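Local atomic coordinates of chitin-binding type-4 domain-containing protein (Photorhabdus laumondii subsp. laumondii, PDB entry 6T5Z), a protein that is a copper-dependent lytic polysaccharide monooxygenase of family AA10 that probably cleaves chitin oxidatively. Residues Glu142-Gln145 with Gly146-Ile150. Sequence-based numbering, arbitrary orientation.
Sequences EGYQ and GYHVI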
loop_
_atom_site.group_PDB
_atom_site.type_symbol
_atom_site.label_atom_id
_atom_site.label_comp_id
_atom_site.label_asym_id
_atom_site.label_seq_id
_atom_site.Cartn_x
_atom_site.Cartn_y
_atom_site.Cartn_z
ATOM N N GLU A 142 13.029 -5.107 -12.433
ATOM C CA GLU A 142 13.679 -6.367 -12.757
ATOM C C GLU A 142 14.407 -6.931 -11.545
ATOM O O GLU A 142 14.845 -6.199 -10.651
ATOM C CB GLU A 142 14.653 -6.192 -13.922
ATOM C CG GLU A 142 13.985 -5.759 -15.218
ATOM N N GLY A 143 14.531 -8.257 -11.523
ATOM C CA GLY A 143 15.321 -8.910 -10.502
ATOM C C GLY A 143 14.629 -9.111 -9.180
ATOM O O GLY A 143 15.291 -9.421 -8.186
ATOM N N TYR A 144 13.317 -8.949 -9.125
ATOM C CA TYR A 144 12.623 -9.087 -7.856
ATOM C C TYR A 144 12.117 -10.504 -7.648
ATOM O O TYR A 144 11.608 -11.153 -8.571
ATOM C CB TYR A 144 11.466 -8.100 -7.742
ATOM C CG TYR A 144 11.899 -6.834 -7.050
ATOM C CD1 TYR A 144 11.549 -6.587 -5.724
ATOM C CD2 TYR A 144 12.721 -5.917 -7.700
ATOM C CE1 TYR A 144 11.959 -5.431 -5.076
ATOM C CE2 TYR A 144 13.140 -4.761 -7.061
ATOM C CZ TYR A 144 12.760 -4.522 -5.754
ATOM O OH TYR A 144 13.170 -3.376 -5.125
ATOM N N GLN A 145 12.282 -10.976 -6.424
ATOM C CA GLN A 145 11.724 -12.247 -6.003
ATOM C C GLN A 145 11.665 -12.228 -4.486
ATOM O O GLN A 145 12.315 -11.409 -3.832
ATOM C CB GLN A 145 12.551 -13.426 -6.517
ATOM C CG GLN A 145 14.019 -13.349 -6.147
ATOM C CD GLN A 145 14.870 -14.313 -6.945
ATOM O OE1 GLN A 145 14.982 -14.195 -8.171
ATOM N NE2 GLN A 145 15.469 -15.281 -6.260
ATOM N N GLY A 146 10.866 -13.126 -3.945
ATOM C CA GLY A 146 10.803 -13.307 -2.508
ATOM C C GLY A 146 9.769 -12.397 -1.880
ATOM O O GLY A 146 8.891 -11.840 -2.550
ATOM N N TYR A 147 9.884 -12.244 -0.562
ATOM C CA TYR A 147 8.937 -11.441 0.200
ATOM C C TYR A 147 9.274 -9.963 0.043
ATOM O O TYR A 147 10.383 -9.537 0.377
ATOM C CB TYR A 147 8.954 -11.848 1.675
ATOM C CG TYR A 147 8.085 -10.996 2.604
ATOM C CD1 TYR A 147 6.909 -10.390 2.165
ATOM C CD2 TYR A 147 8.462 -10.802 3.933
ATOM C CE1 TYR A 147 6.134 -9.607 3.036
ATOM C CE2 TYR A 147 7.704 -10.037 4.797
ATOM C CZ TYR A 147 6.542 -9.446 4.344
ATOM O OH TYR A 147 5.804 -8.697 5.234
ATOM N N HIS A 148 8.306 -9.191 -0.447
ATOM C CA HIS A 148 8.437 -7.750 -0.618
ATOM C C HIS A 148 7.128 -7.077 -0.254
ATOM O O HIS A 148 6.054 -7.676 -0.373
ATOM C CB HIS A 148 8.817 -7.396 -2.058
ATOM C CG HIS A 148 10.232 -7.721 -2.378
ATOM N ND1 HIS A 148 11.276 -6.944 -1.932
ATOM C CD2 HIS A 148 10.785 -8.759 -3.049
ATOM C CE1 HIS A 148 12.416 -7.476 -2.338
ATOM N NE2 HIS A 148 12.146 -8.578 -3.017
ATOM N N VAL A 149 7.225 -5.818 0.171
ATOM C CA VAL A 149 6.062 -5.008 0.508
ATOM C C VAL A 149 5.940 -3.915 -0.537
ATOM O O VAL A 149 6.926 -3.243 -0.859
ATOM C CB VAL A 149 6.168 -4.411 1.919
ATOM C CG1 VAL A 149 5.025 -3.429 2.169
ATOM C CG2 VAL A 149 6.172 -5.527 2.958
ATOM N N ILE A 150 4.736 -3.750 -1.070
ATOM C CA ILE A 150 4.431 -2.708 -2.037
ATOM C C ILE A 150 3.604 -1.657 -1.313
ATOM O O ILE A 150 2.669 -2.000 -0.581
ATOM C CB ILE A 150 3.683 -3.289 -3.255
ATOM C CG1 ILE A 150 4.628 -4.195 -4.050
ATOM C CG2 ILE A 150 3.071 -2.159 -4.111
ATOM C CD1 ILE A 150 4.002 -5.035 -5.148
#
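Tyr144 and His148 meet where the loop at 142-145 runs on into strand 148-156, and the chain bends on the way: Gly146 has a positive phi of 89°, and a corner follows at Tyr147. The bend brings two rings four residues apart against each other. They form an edge-to-face pair, with centroids 4.5 Å apart and planes at 56°. Tyr144 supplies the edge. Its CD1 sits over the centre of the imidazole, 3.4 Å from His148 NE2. The adjacent Tyr144 CE1 lies over the same face, 3.4 Å from His148 CE1. His148 has its CG beside the backbone N and anti to the carbonyl carbon (chi1 -73°), which turns the ring back toward the loop. At the edge of the imidazole, near its plane, lies the carbonyl of Gln145. Gln145 O is 3.0 Å from His148 NE2 and 3.2 Å from His148 CD2.

Both residues are buried. Tyr144 OH is hydrogen-bonded to Thr100 O and Asn116 ND2, and His148 ND1 to Thr100 OG1, all within the same chain. Thr100 therefore ties both rings to the chain just past the end of strand 92-99, whose Ile99 also packs on them. Backbone hydrogen bonds between Gly146 and Ile171 and between His148 and Thr169 seat the incoming chain on strand 161-172.

This is local aromatic packing where the loop leads into a strand of the larger sheet of the immunoglobulin-like beta-sandwich typical of AA10 enzymes. It lies away from the copper site formed by His1 and His90.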